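PDB 7BOP: alpha-1,2-mannosyltransferase (Ktr4), putative from Neosartorya fumigata, which is a glycosyltransferase of the GT-A fold class, built round a Rossmann-like core, which holds guanosine-5'-diphosphate and a manganese ion in its pocket. Local coordinates for residues A[56-60]-A[97-101]; A[65-71]-A[208-212]; A[90-94]-A[199-203]; A[129-135]-A[177-183]. All coordinates share one frame; numbering follows the deposited sequence.

Interactions 1, 2 and 3 form one connected patch, whereas interaction 4 lies apart at another strand of the same central sheet. Helix 80-98 serves both interaction 1, at its C-terminal end, and interaction 3, along its side; Leu71 of interaction 2 touches Leu90 and Trp94 of that helix. Interaction 3 is the most buried, pairing apolar side chains with a backbone bond and bridging waters at its margin. Interactions 1 and 2 are partly buried and mix aromatic contacts with polar grips: an asparagine amide in the first, a threonine, a carboxylate and a guanidinium in the second. Interaction 4, also partly buried, turns on a histidine bonded through both ring nitrogens.

Interaction 1 of 4, residues A[56-60]-A[97-101]; sequences DYAPN and KFNYP
Tyr57 reaches over the C-terminal end of helix 80-98 and meets Phe98 in a T-shaped (edge-to-face) pair. The backbone already brings its CB to 3.3 Å from Lys97 O. From there chi1 (-81°) carries the ring past Phe98 O, 3.4 Å from Tyr57 CD1, and onto the edge of Phe98. Farther out, Phe98 CD1 stands over the centre of the tyrosine ring and comes within 3.6 Å of Tyr57 CZ, the two planes being almost perpendicular at 86°. Tyr57 CE1 has a looser neighbour in Tyr100 CE2 at 4.3 Å. At the tip, Tyr57 OH is hydrogen-bonded to Asp206 OD2, an oxygen that Tyr100 OH also meets, so one carboxylate oxygen ties both phenols. The backbone of Tyr57 is held as well: Asn99, which leaves the helix with positive phi, gives ND2 to Tyr57 O at 2.9 Å (N-H...O 156°), and its CB packs 3.8 Å from Pro59 CA. A water donates to both Pro59 O and Asn99 O. The loop between strands 30-31 and 69-74 is thereby laid on the end of helix 80-98, while helix 207-213 brings Arg209 against both Tyr57 and Tyr100.

Interaction 2 of 4, residues A[65-71]-A[208-212]; sequences ARTNAAL and FRFME
The hydroxyl of Thr67 donates to Glu212 through a short bond, OG1 to OE2 2.6 Å, reaching the syn side of the carboxylate from somewhat out of its plane. This bond joins helix 207-213 to the lead-in of strand 69-74, one of the parallel strands of the Rossmann-like GT-A core. Thr67, its OG1 opposite the backbone N (chi1 -168°), also turns CG2 to the helix, 3.9 Å from Arg209 CG. Arg209 bends at its third torsion and places NH1 2.9 Å from Ala65 O, on a lone pair in the carbonyl plane; the bond is bent (132° at the hydrogen), and the oxygen lies out of the guanidinium plane. Arg209 also makes a cation-pi contact with Trp50. Deeper in, Ala69 CB sits over one face of the Phe208 ring, 3.4 Å from its centroid and 13° off the normal, in a CH-pi contact, while strand 189-192 adds Trp191 against the same phenylalanine. At the far end of the ring, Phe208 CZ approaches Ala70 O to 3.6 Å.

Interaction 3 of 4, residues A[90-94]-A[199-203]; sequences LERTW and FFCNV
Leu90 and Phe199 make the apolar end of this contact: Leu90 CD1 lies over the centre of the Phe199 ring, 4.1 Å from its centroid and 4° off the normal, in a CH-pi contact. Helix 80-98, which carries Leu90, is the connecting helix of the beta-alpha-beta crossover from strand 69-74 to its parallel neighbour 102-106. Packing tightens along the loop that follows strand 198-199. Thr93 CB is 3.2 Å from Cys201 O, and Thr93 O accepts an almost straight bond from Val203 N (3.0 Å, 172°), with the Asn202 CA-H directed at the same oxygen. Trp94 presents CD1, at the edge of its ring, to Val203 O at 3.4 Å; its NE1 is bonded to Tyr205 O. Cys201 turns its side chain away to the disulfide with Cys355. The opposite character appears at Arg92, which is exposed and deals with the loop largely through water: one water links its NE to Asn202 OD1, another donates to Phe199 O and is held only weakly by NH2, and NH1 has its salt bridge with Asp89. Beside the tight part, Thr93 OG1, also bonded to Asp89 O, receives a further water 2.7 Å away, which donates as well to Cys201 O at 3.2 Å.

Interaction 4 of 4, residues A[129-135]-A[177-183]; sequences EQVPKEH and MFYKHPA. With GOL (glycerol), chain M.
Chi1 of His181 (-162°) is close to trans and carries the ring across to strand 126-130, where NE2 meets Gln130 O at the strand's end. The bond is short and nearly straight (2.8 Å, 175° at the hydrogen); it runs in the plane of the imidazole but meets the carbonyl from above its plane. At the other ring nitrogen, ND1 accepts from Ala183 N at 3.2 Å, so that both nitrogens are engaged and the rotation of the ring is fixed. Pro132 CD leans on the ring at CD2 of His181, 3.6 Å away. Glu129, bent at its second torsion, brings CD to 3.5 Å from Ala183 CB, and a glycerol, probably from the crystallisation liquor, bridges Glu129 OE2 and Ala183 O. At the other end, Met177 CG lies 3.6 Å from His135 O and its SD approaches the His135 ring obliquely, 4.5 Å from the centroid. A water joins His135 ND1 to Met177 O. The turn after helix 165-177 is thus docked on the edge of the central sheet: Phe105 of strand 102-106 meets His181 edge-to-face, helix 294-306 packs Phe300 on Met177, and the side chain of Val131, touching Trp173 of helix 165-177, lies about 6 Å from the bound guanosine-5'-diphosphate.

Interaction 1 of 4, residues A[56-60]-A[97-101]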
loop_
_atom_site.group_PDB
_atom_site.type_symbol
_atom_site.label_atom_id
_atom_site.label_comp_id
_atom_site.label_asym_id
_atom_site.label_seq_id
_atom_site.Cartn_x
_atom_site.Cartn_y
_atom_site.Cartn_z
ATOM N N ASP A 56 3.263 10.969 26.899
ATOM C CA ASP A 56 2.090 11.794 26.692
ATOM C C ASP A 56 1.566 11.601 25.264
ATOM O O ASP A 56 2.067 12.210 24.338
ATOM C CB ASP A 56 2.455 13.267 26.930
ATOM C CG ASP A 56 1.295 14.207 26.706
ATOM O OD1 ASP A 56 0.145 13.745 26.504
ATOM O OD2 ASP A 56 1.553 15.435 26.742
ATOM N N TYR A 57 0.552 10.760 25.109
ATOM C CA TYR A 57 -0.154 10.594 23.842
ATOM C C TYR A 57 -1.611 11.050 23.963
ATOM O O TYR A 57 -2.468 10.618 23.192
ATOM C CB TYR A 57 -0.061 9.136 23.361
ATOM C CG TYR A 57 1.241 8.794 22.654
ATOM C CD1 TYR A 57 1.461 9.172 21.330
ATOM C CD2 TYR A 57 2.230 8.058 23.292
ATOM C CE1 TYR A 57 2.651 8.847 20.672
ATOM C CE2 TYR A 57 3.419 7.719 22.649
ATOM C CZ TYR A 57 3.621 8.108 21.337
ATOM O OH TYR A 57 4.793 7.767 20.711
ATOM N N ALA A 58 -1.894 11.961 24.898
ATOM C CA ALA A 58 -3.245 12.505 25.042
ATOM C C ALA A 58 -3.681 13.183 23.734
ATOM O O ALA A 58 -2.878 13.864 23.091
ATOM C CB ALA A 58 -3.322 13.491 26.212
ATOM N N PRO A 59 -4.949 12.989 23.337
ATOM C CA PRO A 59 -5.399 13.456 22.019
ATOM C C PRO A 59 -5.313 14.972 21.808
ATOM O O PRO A 59 -5.086 15.414 20.681
ATOM C CB PRO A 59 -6.851 12.975 21.939
ATOM C CG PRO A 59 -7.255 12.690 23.334
ATOM C CD PRO A 59 -6.026 12.335 24.097
ATOM N N ASN A 60 -5.475 15.753 22.870
ATOM C CA ASN A 60 -5.435 17.215 22.749
ATOM C C ASN A 60 -4.217 17.874 23.412
ATOM O O ASN A 60 -4.159 19.096 23.497
ATOM C CB ASN A 60 -6.755 17.789 23.272
ATOM C CG ASN A 60 -7.947 17.278 22.480
ATOM O OD1 ASN A 60 -7.963 17.365 21.254
ATOM N ND2 ASN A 60 -8.931 16.717 23.165
ATOM N N LYS A 97 -4.773 4.548 21.778
ATOM C CA LYS A 97 -3.647 4.785 22.678
ATOM C C LYS A 97 -2.719 5.905 22.201
ATOM O O LYS A 97 -2.138 6.623 23.012
ATOM C CB LYS A 97 -2.840 3.495 22.853
ATOM C CG LYS A 97 -3.652 2.321 23.378
ATOM C CD LYS A 97 -2.908 1.003 23.219
ATOM C CE LYS A 97 -2.819 0.560 21.755
ATOM N NZ LYS A 97 -2.819 -0.919 21.633
ATOM N N PHE A 98 -2.548 6.037 20.889
ATOM C CA PHE A 98 -1.572 6.977 20.338
ATOM C C PHE A 98 -2.191 8.263 19.797
ATOM O O PHE A 98 -1.534 9.304 19.793
ATOM C CB PHE A 98 -0.705 6.246 19.300
ATOM C CG PHE A 98 0.118 5.153 19.905
ATOM C CD1 PHE A 98 1.230 5.460 20.673
ATOM C CD2 PHE A 98 -0.245 3.816 19.760
ATOM C CE1 PHE A 98 1.988 4.469 21.260
ATOM C CE2 PHE A 98 0.507 2.819 20.349
ATOM C CZ PHE A 98 1.627 3.143 21.097
ATOM N N ASN A 99 -3.445 8.188 19.346
ATOM C CA ASN A 99 -4.235 9.356 18.959
ATOM C C ASN A 99 -3.613 10.223 17.867
ATOM O O ASN A 99 -3.587 11.455 17.966
ATOM C CB ASN A 99 -4.577 10.192 20.199
ATOM C CG ASN A 99 -5.386 9.408 21.196
ATOM O OD1 ASN A 99 -6.530 9.060 20.928
ATOM N ND2 ASN A 99 -4.796 9.100 22.332
ATOM N N TYR A 100 -3.098 9.566 16.826
ATOM C CA TYR A 100 -2.670 10.273 15.631
ATOM C C TYR A 100 -3.907 10.759 14.856
ATOM O O TYR A 100 -4.971 10.126 14.909
ATOM C CB TYR A 100 -1.761 9.378 14.766
ATOM C CG TYR A 100 -0.329 9.375 15.210
ATOM C CD1 TYR A 100 0.560 10.332 14.725
ATOM C CD2 TYR A 100 0.148 8.436 16.128
ATOM C CE1 TYR A 100 1.881 10.347 15.126
ATOM C CE2 TYR A 100 1.471 8.450 16.540
ATOM C CZ TYR A 100 2.334 9.405 16.030
ATOM O OH TYR A 100 3.640 9.424 16.413
ATOM N N PRO A 101 -3.787 11.893 14.152
ATOM C CA PRO A 101 -4.942 12.425 13.422
ATOM C C PRO A 101 -5.313 11.606 12.182
ATOM O O PRO A 101 -4.450 10.926 11.603
ATOM C CB PRO A 101 -4.472 13.807 12.993
ATOM C CG PRO A 101 -2.999 13.667 12.854
ATOM C CD PRO A 101 -2.565 12.678 13.891
HETATM O O HOH W 1 -4.968 13.963 18.000
#

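Interaction 2 of 4, residues A[65-71]-A[208-212]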
loop_
_atom_site.group_PDB
_atom_site.type_symbol
_atom_site.label_atom_id
_atom_site.label_comp_id
_atom_site.label_asym_id
_atom_site.label_seq_id
_atom_site.Cartn_x
_atom_site.Cartn_y
_atom_site.Cartn_z
ATOM N N ALA A 65 3.929 12.980 22.444
ATOM C CA ALA A 65 5.022 12.211 21.876
ATOM C C ALA A 65 4.830 11.895 20.375
ATOM O O ALA A 65 5.641 11.167 19.800
ATOM C CB ALA A 65 5.203 10.926 22.677
ATOM N N ARG A 66 3.792 12.440 19.744
ATOM C CA ARG A 66 3.519 12.163 18.335
ATOM C C ARG A 66 4.507 12.861 17.419
ATOM O O ARG A 66 4.817 14.040 17.602
ATOM C CB ARG A 66 2.096 12.578 17.961
ATOM C CG ARG A 66 1.028 11.695 18.576
ATOM C CD ARG A 66 -0.344 12.095 18.080
ATOM N NE ARG A 66 -0.835 13.306 18.742
ATOM C CZ ARG A 66 -1.373 13.353 19.963
ATOM N NH1 ARG A 66 -1.494 12.257 20.715
ATOM N NH2 ARG A 66 -1.788 14.522 20.451
ATOM N N THR A 67 5.003 12.130 16.425
ATOM C CA THR A 67 5.792 12.746 15.365
ATOM C C THR A 67 4.835 13.299 14.306
ATOM O O THR A 67 3.621 13.244 14.488
ATOM C CB THR A 67 6.857 11.778 14.808
ATOM O OG1 THR A 67 7.769 12.517 13.987
ATOM C CG2 THR A 67 6.220 10.626 13.997
ATOM N N ASN A 68 5.369 13.864 13.225
ATOM C CA ASN A 68 4.537 14.487 12.186
ATOM C C ASN A 68 4.032 13.443 11.171
ATOM O O ASN A 68 4.566 13.287 10.061
ATOM C CB ASN A 68 5.223 15.677 11.508
ATOM C CG ASN A 68 6.566 15.339 10.902
ATOM O OD1 ASN A 68 7.272 14.450 11.374
ATOM N ND2 ASN A 68 6.939 16.069 9.853
ATOM N N ALA A 69 2.979 12.751 11.584
ATOM C CA ALA A 69 2.404 11.646 10.826
ATOM C C ALA A 69 0.889 11.667 10.941
ATOM O O ALA A 69 0.339 12.253 11.882
ATOM C CB ALA A 69 2.970 10.323 11.326
ATOM N N ALA A 70 0.217 11.054 9.970
ATOM C CA ALA A 70 -1.228 10.984 9.955
ATOM C C ALA A 70 -1.712 9.652 9.395
ATOM O O ALA A 70 -1.045 9.031 8.566
ATOM C CB ALA A 70 -1.797 12.119 9.126
ATOM N N LEU A 71 -2.878 9.236 9.868
ATOM C CA LEU A 71 -3.668 8.200 9.226
ATOM C C LEU A 71 -4.377 8.894 8.079
ATOM O O LEU A 71 -4.971 9.962 8.292
ATOM C CB LEU A 71 -4.692 7.630 10.212
ATOM C CG LEU A 71 -4.078 7.007 11.470
ATOM C CD1 LEU A 71 -5.117 6.811 12.560
ATOM C CD2 LEU A 71 -3.365 5.700 11.145
ATOM N N PHE A 208 4.772 4.839 13.809
ATOM C CA PHE A 208 5.369 5.953 13.082
ATOM C C PHE A 208 6.768 6.273 13.588
ATOM O O PHE A 208 7.694 6.446 12.791
ATOM C CB PHE A 208 4.483 7.201 13.146
ATOM C CG PHE A 208 3.217 7.099 12.353
ATOM C CD1 PHE A 208 3.248 6.814 10.983
ATOM C CD2 PHE A 208 1.983 7.349 12.950
ATOM C CE1 PHE A 208 2.076 6.761 10.239
ATOM C CE2 PHE A 208 0.807 7.297 12.203
ATOM C CZ PHE A 208 0.854 7.008 10.843
ATOM N N ARG A 209 6.937 6.321 14.903
ATOM C CA ARG A 209 8.256 6.571 15.480
ATOM C C ARG A 209 9.164 5.350 15.393
ATOM O O ARG A 209 10.379 5.495 15.347
ATOM C CB ARG A 209 8.132 7.088 16.906
ATOM C CG ARG A 209 7.410 8.427 16.935
ATOM C CD ARG A 209 7.495 9.091 18.294
ATOM N NE ARG A 209 8.853 9.550 18.602
ATOM C CZ ARG A 209 9.213 10.183 19.728
ATOM N NH1 ARG A 209 8.319 10.439 20.685
ATOM N NH2 ARG A 209 10.480 10.553 19.898
ATOM N N PHE A 210 8.578 4.156 15.333
ATOM C CA PHE A 210 9.343 2.961 14.955
ATOM C C PHE A 210 10.013 3.192 13.597
ATOM O O PHE A 210 11.222 2.997 13.468
ATOM C CB PHE A 210 8.449 1.706 14.957
ATOM C CG PHE A 210 9.045 0.540 14.223
ATOM C CD1 PHE A 210 10.003 -0.256 14.830
ATOM C CD2 PHE A 210 8.669 0.261 12.915
ATOM C CE1 PHE A 210 10.573 -1.333 14.147
ATOM C CE2 PHE A 210 9.225 -0.816 12.230
ATOM C CZ PHE A 210 10.180 -1.611 12.846
ATOM N N MET A 211 9.238 3.663 12.617
ATOM C CA MET A 211 9.749 3.976 11.271
ATOM C C MET A 211 10.814 5.075 11.331
ATOM O O MET A 211 11.900 4.940 10.761
ATOM C CB MET A 211 8.645 4.459 10.328
ATOM C CG MET A 211 7.496 3.490 10.081
ATOM S SD MET A 211 7.894 2.194 8.920
ATOM C CE MET A 211 8.036 3.089 7.379
ATOM N N GLU A 212 10.482 6.164 12.018
ATOM C CA GLU A 212 11.363 7.324 12.076
ATOM C C GLU A 212 12.706 7.043 12.739
ATOM O O GLU A 212 13.742 7.433 12.202
ATOM C CB GLU A 212 10.667 8.494 12.768
ATOM C CG GLU A 212 11.486 9.769 12.729
ATOM C CD GLU A 212 10.682 10.997 13.078
ATOM O OE1 GLU A 212 10.911 12.036 12.431
ATOM O OE2 GLU A 212 9.839 10.929 13.985
HETATM O O HOH W 2 9.789 13.901 11.384
#

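Interaction 3 of 4, residues A[90-94]-A[199-203]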
loop_
_atom_site.group_PDB
_atom_site.type_symbol
_atom_site.label_atom_id
_atom_site.label_comp_id
_atom_site.label_asym_id
_atom_site.label_seq_id
_atom_site.Cartn_x
_atom_site.Cartn_y
_atom_site.Cartn_z
ATOM N N LEU A 90 -9.004 -0.060 13.801
ATOM C CA LEU A 90 -7.706 0.607 13.908
ATOM C C LEU A 90 -7.582 1.368 15.230
ATOM O O LEU A 90 -6.535 1.330 15.894
ATOM C CB LEU A 90 -7.432 1.505 12.698
ATOM C CG LEU A 90 -6.002 2.061 12.593
ATOM C CD1 LEU A 90 -4.948 1.012 12.916
ATOM C CD2 LEU A 90 -5.767 2.630 11.210
ATOM N N GLU A 91 -8.676 2.009 15.634
ATOM C CA GLU A 91 -8.736 2.669 16.939
ATOM C C GLU A 91 -8.582 1.682 18.105
ATOM O O GLU A 91 -7.733 1.884 18.978
ATOM C CB GLU A 91 -10.038 3.477 17.058
ATOM C CG GLU A 91 -10.039 4.735 16.192
ATOM C CD GLU A 91 -9.209 5.868 16.785
ATOM O OE1 GLU A 91 -9.052 5.888 18.020
ATOM O OE2 GLU A 91 -8.697 6.730 16.026
ATOM N N ARG A 92 -9.357 0.598 18.098
ATOM C CA ARG A 92 -9.303 -0.391 19.175
ATOM C C ARG A 92 -7.918 -1.018 19.296
ATOM O O ARG A 92 -7.401 -1.177 20.406
ATOM C CB ARG A 92 -10.338 -1.506 18.958
ATOM C CG ARG A 92 -10.448 -2.483 20.125
ATOM C CD ARG A 92 -11.351 -3.671 19.816
ATOM N NE ARG A 92 -10.804 -4.519 18.747
ATOM C CZ ARG A 92 -11.208 -4.544 17.473
ATOM N NH1 ARG A 92 -12.203 -3.770 17.034
ATOM N NH2 ARG A 92 -10.600 -5.369 16.613
ATOM N N THR A 93 -7.325 -1.385 18.159
ATOM C CA THR A 93 -6.049 -2.080 18.192
ATOM C C THR A 93 -4.846 -1.179 18.409
ATOM O O THR A 93 -3.828 -1.653 18.904
ATOM C CB THR A 93 -5.811 -2.910 16.918
ATOM O OG1 THR A 93 -5.818 -2.068 15.764
ATOM C CG2 THR A 93 -6.861 -4.016 16.802
ATOM N N TRP A 94 -4.950 0.094 18.035
ATOM C CA TRP A 94 -3.784 0.981 18.008
ATOM C C TRP A 94 -4.073 2.450 18.360
ATOM O O TRP A 94 -3.536 2.960 19.344
ATOM C CB TRP A 94 -3.089 0.905 16.636
ATOM C CG TRP A 94 -1.790 1.633 16.622
ATOM C CD1 TRP A 94 -0.651 1.262 17.236
ATOM C CD2 TRP A 94 -1.524 2.891 16.005
ATOM N NE1 TRP A 94 0.336 2.198 17.029
ATOM C CE2 TRP A 94 -0.175 3.209 16.270
ATOM C CE3 TRP A 94 -2.286 3.771 15.232
ATOM C CZ2 TRP A 94 0.424 4.377 15.803
ATOM C CZ3 TRP A 94 -1.686 4.932 14.760
ATOM C CH2 TRP A 94 -0.344 5.226 15.058
ATOM N N PHE A 199 -8.442 -4.997 11.191
ATOM C CA PHE A 199 -7.208 -5.123 11.974
ATOM C C PHE A 199 -7.495 -6.049 13.138
ATOM O O PHE A 199 -8.480 -5.854 13.865
ATOM C CB PHE A 199 -6.708 -3.766 12.464
ATOM C CG PHE A 199 -6.332 -2.835 11.362
ATOM C CD1 PHE A 199 -5.051 -2.866 10.811
ATOM C CD2 PHE A 199 -7.259 -1.942 10.840
ATOM C CE1 PHE A 199 -4.700 -2.015 9.772
ATOM C CE2 PHE A 199 -6.912 -1.089 9.800
ATOM C CZ PHE A 199 -5.627 -1.121 9.271
ATOM N N PHE A 200 -6.639 -7.052 13.313
ATOM C CA PHE A 200 -6.889 -8.153 14.236
ATOM C C PHE A 200 -6.080 -8.139 15.526
ATOM O O PHE A 200 -6.442 -8.861 16.446
ATOM C CB PHE A 200 -6.621 -9.489 13.538
ATOM C CG PHE A 200 -7.477 -9.737 12.323
ATOM C CD1 PHE A 200 -8.855 -9.892 12.442
ATOM C CD2 PHE A 200 -6.898 -9.834 11.049
ATOM C CE1 PHE A 200 -9.637 -10.135 11.317
ATOM C CE2 PHE A 200 -7.672 -10.087 9.932
ATOM C CZ PHE A 200 -9.046 -10.237 10.062
ATOM N N CYS A 201 -4.988 -7.363 15.590
ATOM C CA CYS A 201 -4.003 -7.477 16.675
ATOM C C CYS A 201 -3.739 -6.156 17.356
ATOM O O CYS A 201 -3.540 -5.145 16.690
ATOM C CB CYS A 201 -2.657 -8.000 16.160
ATOM S SG CYS A 201 -2.794 -9.480 15.141
ATOM N N ASN A 202 -3.707 -6.174 18.683
ATOM C CA ASN A 202 -3.258 -5.009 19.441
ATOM C C ASN A 202 -1.804 -4.745 19.111
ATOM O O ASN A 202 -0.996 -5.668 19.063
ATOM C CB ASN A 202 -3.431 -5.218 20.944
ATOM C CG ASN A 202 -4.890 -5.221 21.358
ATOM O OD1 ASN A 202 -5.717 -4.574 20.734
ATOM N ND2 ASN A 202 -5.210 -5.958 22.396
ATOM N N VAL A 203 -1.495 -3.488 18.844
ATOM C CA VAL A 203 -0.135 -3.044 18.591
ATOM C C VAL A 203 0.178 -2.008 19.673
ATOM O O VAL A 203 -0.540 -1.009 19.799
ATOM C CB VAL A 203 -0.017 -2.478 17.171
ATOM C CG1 VAL A 203 1.373 -1.889 16.921
ATOM C CG2 VAL A 203 -0.308 -3.577 16.160
HETATM O O HOH W 3 -8.406 -5.701 20.461
HETATM O O HOH W 4 -10.924 -7.575 14.301
HETATM O O HOH W 5 -3.587 -2.911 14.461
#

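Interaction 4 of 4, residues A[129-135]-A[177-183]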
loop_
_atom_site.group_PDB
_atom_site.type_symbol
_atom_site.label_atom_id
_atom_site.label_comp_id
_atom_site.label_asym_id
_atom_site.label_seq_id
_atom_site.Cartn_x
_atom_site.Cartn_y
_atom_site.Cartn_z
ATOM N N GLU A 129 -10.490 16.738 3.477
ATOM C CA GLU A 129 -9.812 17.423 2.381
ATOM C C GLU A 129 -10.385 17.002 1.043
ATOM O O GLU A 129 -10.819 15.852 0.864
ATOM C CB GLU A 129 -8.319 17.105 2.393
ATOM C CG GLU A 129 -7.600 17.503 3.666
ATOM C CD GLU A 129 -7.501 19.001 3.865
ATOM O OE1 GLU A 129 -7.536 19.761 2.881
ATOM O OE2 GLU A 129 -7.348 19.408 5.026
ATOM N N GLN A 130 -10.383 17.937 0.101
ATOM C CA GLN A 130 -10.789 17.647 -1.256
ATOM C C GLN A 130 -9.552 17.568 -2.120
ATOM O O GLN A 130 -8.624 18.361 -1.953
ATOM C CB GLN A 130 -11.743 18.710 -1.791
ATOM C CG GLN A 130 -12.501 18.244 -3.021
ATOM C CD GLN A 130 -13.551 19.236 -3.485
ATOM O OE1 GLN A 130 -13.582 20.371 -3.026
ATOM N NE2 GLN A 130 -14.412 18.808 -4.408
ATOM N N VAL A 131 -9.542 16.616 -3.046
ATOM C CA VAL A 131 -8.446 16.502 -4.002
ATOM C C VAL A 131 -8.616 17.606 -5.050
ATOM O O VAL A 131 -9.680 17.711 -5.627
ATOM C CB VAL A 131 -8.451 15.127 -4.707
ATOM C CG1 VAL A 131 -7.358 15.070 -5.772
ATOM C CG2 VAL A 131 -8.268 14.008 -3.679
ATOM N N PRO A 132 -7.573 18.422 -5.304
ATOM C CA PRO A 132 -7.737 19.458 -6.347
ATOM C C PRO A 132 -7.956 18.858 -7.742
ATOM O O PRO A 132 -7.419 17.786 -8.039
ATOM C CB PRO A 132 -6.417 20.250 -6.305
ATOM C CG PRO A 132 -5.629 19.730 -5.156
ATOM C CD PRO A 132 -6.243 18.450 -4.673
ATOM N N LYS A 133 -8.723 19.555 -8.581
ATOM C CA LYS A 133 -9.020 19.120 -9.954
ATOM C C LYS A 133 -7.758 18.743 -10.721
ATOM O O LYS A 133 -7.729 17.725 -11.413
ATOM C CB LYS A 133 -9.780 20.206 -10.748
ATOM C CG LYS A 133 -11.275 20.306 -10.447
ATOM C CD LYS A 133 -11.610 21.362 -9.388
ATOM C CE LYS A 133 -13.070 21.302 -8.947
ATOM N NZ LYS A 133 -13.335 20.195 -7.980
ATOM N N GLU A 134 -6.717 19.554 -10.585
ATOM C CA GLU A 134 -5.435 19.289 -11.255
ATOM C C GLU A 134 -4.708 18.006 -10.792
ATOM O O GLU A 134 -3.825 17.516 -11.493
ATOM C CB GLU A 134 -4.493 20.510 -11.162
ATOM C CG GLU A 134 -3.960 20.850 -9.767
ATOM C CD GLU A 134 -4.721 21.965 -9.046
ATOM O OE1 GLU A 134 -5.954 22.121 -9.263
ATOM O OE2 GLU A 134 -4.071 22.674 -8.235
ATOM N N HIS A 135 -5.062 17.486 -9.613
ATOM C CA HIS A 135 -4.536 16.209 -9.110
ATOM C C HIS A 135 -5.442 15.009 -9.383
ATOM O O HIS A 135 -5.073 13.886 -9.044
ATOM C CB HIS A 135 -4.302 16.290 -7.598
ATOM C CG HIS A 135 -3.198 17.212 -7.201
ATOM N ND1 HIS A 135 -2.950 17.544 -5.887
ATOM C CD2 HIS A 135 -2.275 17.875 -7.938
ATOM C CE1 HIS A 135 -1.916 18.363 -5.831
ATOM N NE2 HIS A 135 -1.492 18.585 -7.062
ATOM N N MET A 177 0.226 11.831 -6.624
ATOM C CA MET A 177 -0.429 13.075 -6.215
ATOM C C MET A 177 -0.677 13.231 -4.721
ATOM O O MET A 177 -0.619 14.361 -4.226
ATOM C CB MET A 177 -1.751 13.245 -6.967
ATOM C CG MET A 177 -1.621 13.260 -8.487
ATOM S SD MET A 177 -0.512 14.557 -9.070
ATOM C CE MET A 177 -0.526 14.254 -10.824
ATOM N N PHE A 178 -0.947 12.144 -3.994
ATOM C CA PHE A 178 -1.288 12.262 -2.564
ATOM C C PHE A 178 -0.205 12.991 -1.768
ATOM O O PHE A 178 -0.520 13.836 -0.928
ATOM C CB PHE A 178 -1.659 10.908 -1.928
ATOM C CG PHE A 178 -0.483 10.051 -1.516
ATOM C CD1 PHE A 178 0.220 9.291 -2.456
ATOM C CD2 PHE A 178 -0.101 9.971 -0.181
ATOM C CE1 PHE A 178 1.282 8.483 -2.065
ATOM C CE2 PHE A 178 0.967 9.178 0.212
ATOM C CZ PHE A 178 1.659 8.424 -0.734
ATOM N N TYR A 179 1.058 12.695 -2.074
ATOM C CA TYR A 179 2.191 13.319 -1.401
ATOM C C TYR A 179 2.458 14.786 -1.805
ATOM O O TYR A 179 3.344 15.416 -1.233
ATOM C CB TYR A 179 3.465 12.487 -1.562
ATOM C CG TYR A 179 3.907 12.199 -2.986
ATOM C CD1 TYR A 179 4.746 13.074 -3.672
ATOM C CD2 TYR A 179 3.528 11.011 -3.623
ATOM C CE1 TYR A 179 5.168 12.793 -4.961
ATOM C CE2 TYR A 179 3.947 10.716 -4.911
ATOM C CZ TYR A 179 4.770 11.600 -5.576
ATOM O OH TYR A 179 5.182 11.304 -6.854
ATOM N N LYS A 180 1.720 15.289 -2.794
ATOM C CA LYS A 180 1.736 16.695 -3.193
ATOM C C LYS A 180 0.535 17.477 -2.675
ATOM O O LYS A 180 0.435 18.667 -2.945
ATOM C CB LYS A 180 1.757 16.801 -4.721
ATOM C CG LYS A 180 2.993 16.211 -5.367
ATOM C CD LYS A 180 2.946 16.435 -6.869
ATOM C CE LYS A 180 4.171 15.873 -7.563
ATOM N NZ LYS A 180 3.882 14.585 -8.261
ATOM N N HIS A 181 -0.380 16.836 -1.950
ATOM C CA HIS A 181 -1.552 17.541 -1.440
ATOM C C HIS A 181 -1.123 18.533 -0.342
ATOM O O HIS A 181 -0.324 18.170 0.529
ATOM C CB HIS A 181 -2.601 16.580 -0.897
ATOM C CG HIS A 181 -3.953 17.204 -0.765
ATOM N ND1 HIS A 181 -4.257 18.086 0.245
ATOM C CD2 HIS A 181 -5.070 17.098 -1.516
ATOM C CE1 HIS A 181 -5.507 18.491 0.122
ATOM N NE2 HIS A 181 -6.027 17.901 -0.939
ATOM N N PRO A 182 -1.628 19.786 -0.387
ATOM C CA PRO A 182 -1.215 20.797 0.618
ATOM C C PRO A 182 -1.401 20.394 2.091
ATOM O O PRO A 182 -0.551 20.673 2.922
ATOM C CB PRO A 182 -2.110 22.005 0.280
ATOM C CG PRO A 182 -2.358 21.877 -1.184
ATOM C CD PRO A 182 -2.446 20.393 -1.461
ATOM N N ALA A 183 -2.530 19.775 2.398
ATOM C CA ALA A 183 -2.806 19.173 3.712
ATOM C C ALA A 183 -1.693 18.314 4.323
ATOM O O ALA A 183 -1.585 18.250 5.557
ATOM C CB ALA A 183 -4.099 18.380 3.665
HETATM C C1 GOL M . -5.247 19.112 7.232
HETATM O O1 GOL M . -5.270 20.268 6.389
HETATM C C2 GOL M . -3.872 18.903 7.867
HETATM O O2 GOL M . -2.916 19.802 7.309
HETATM C C3 GOL M . -3.947 19.117 9.371
HETATM O O3 GOL M . -2.637 19.122 9.939
HETATM O O HOH W 6 -3.407 15.561 -4.037
#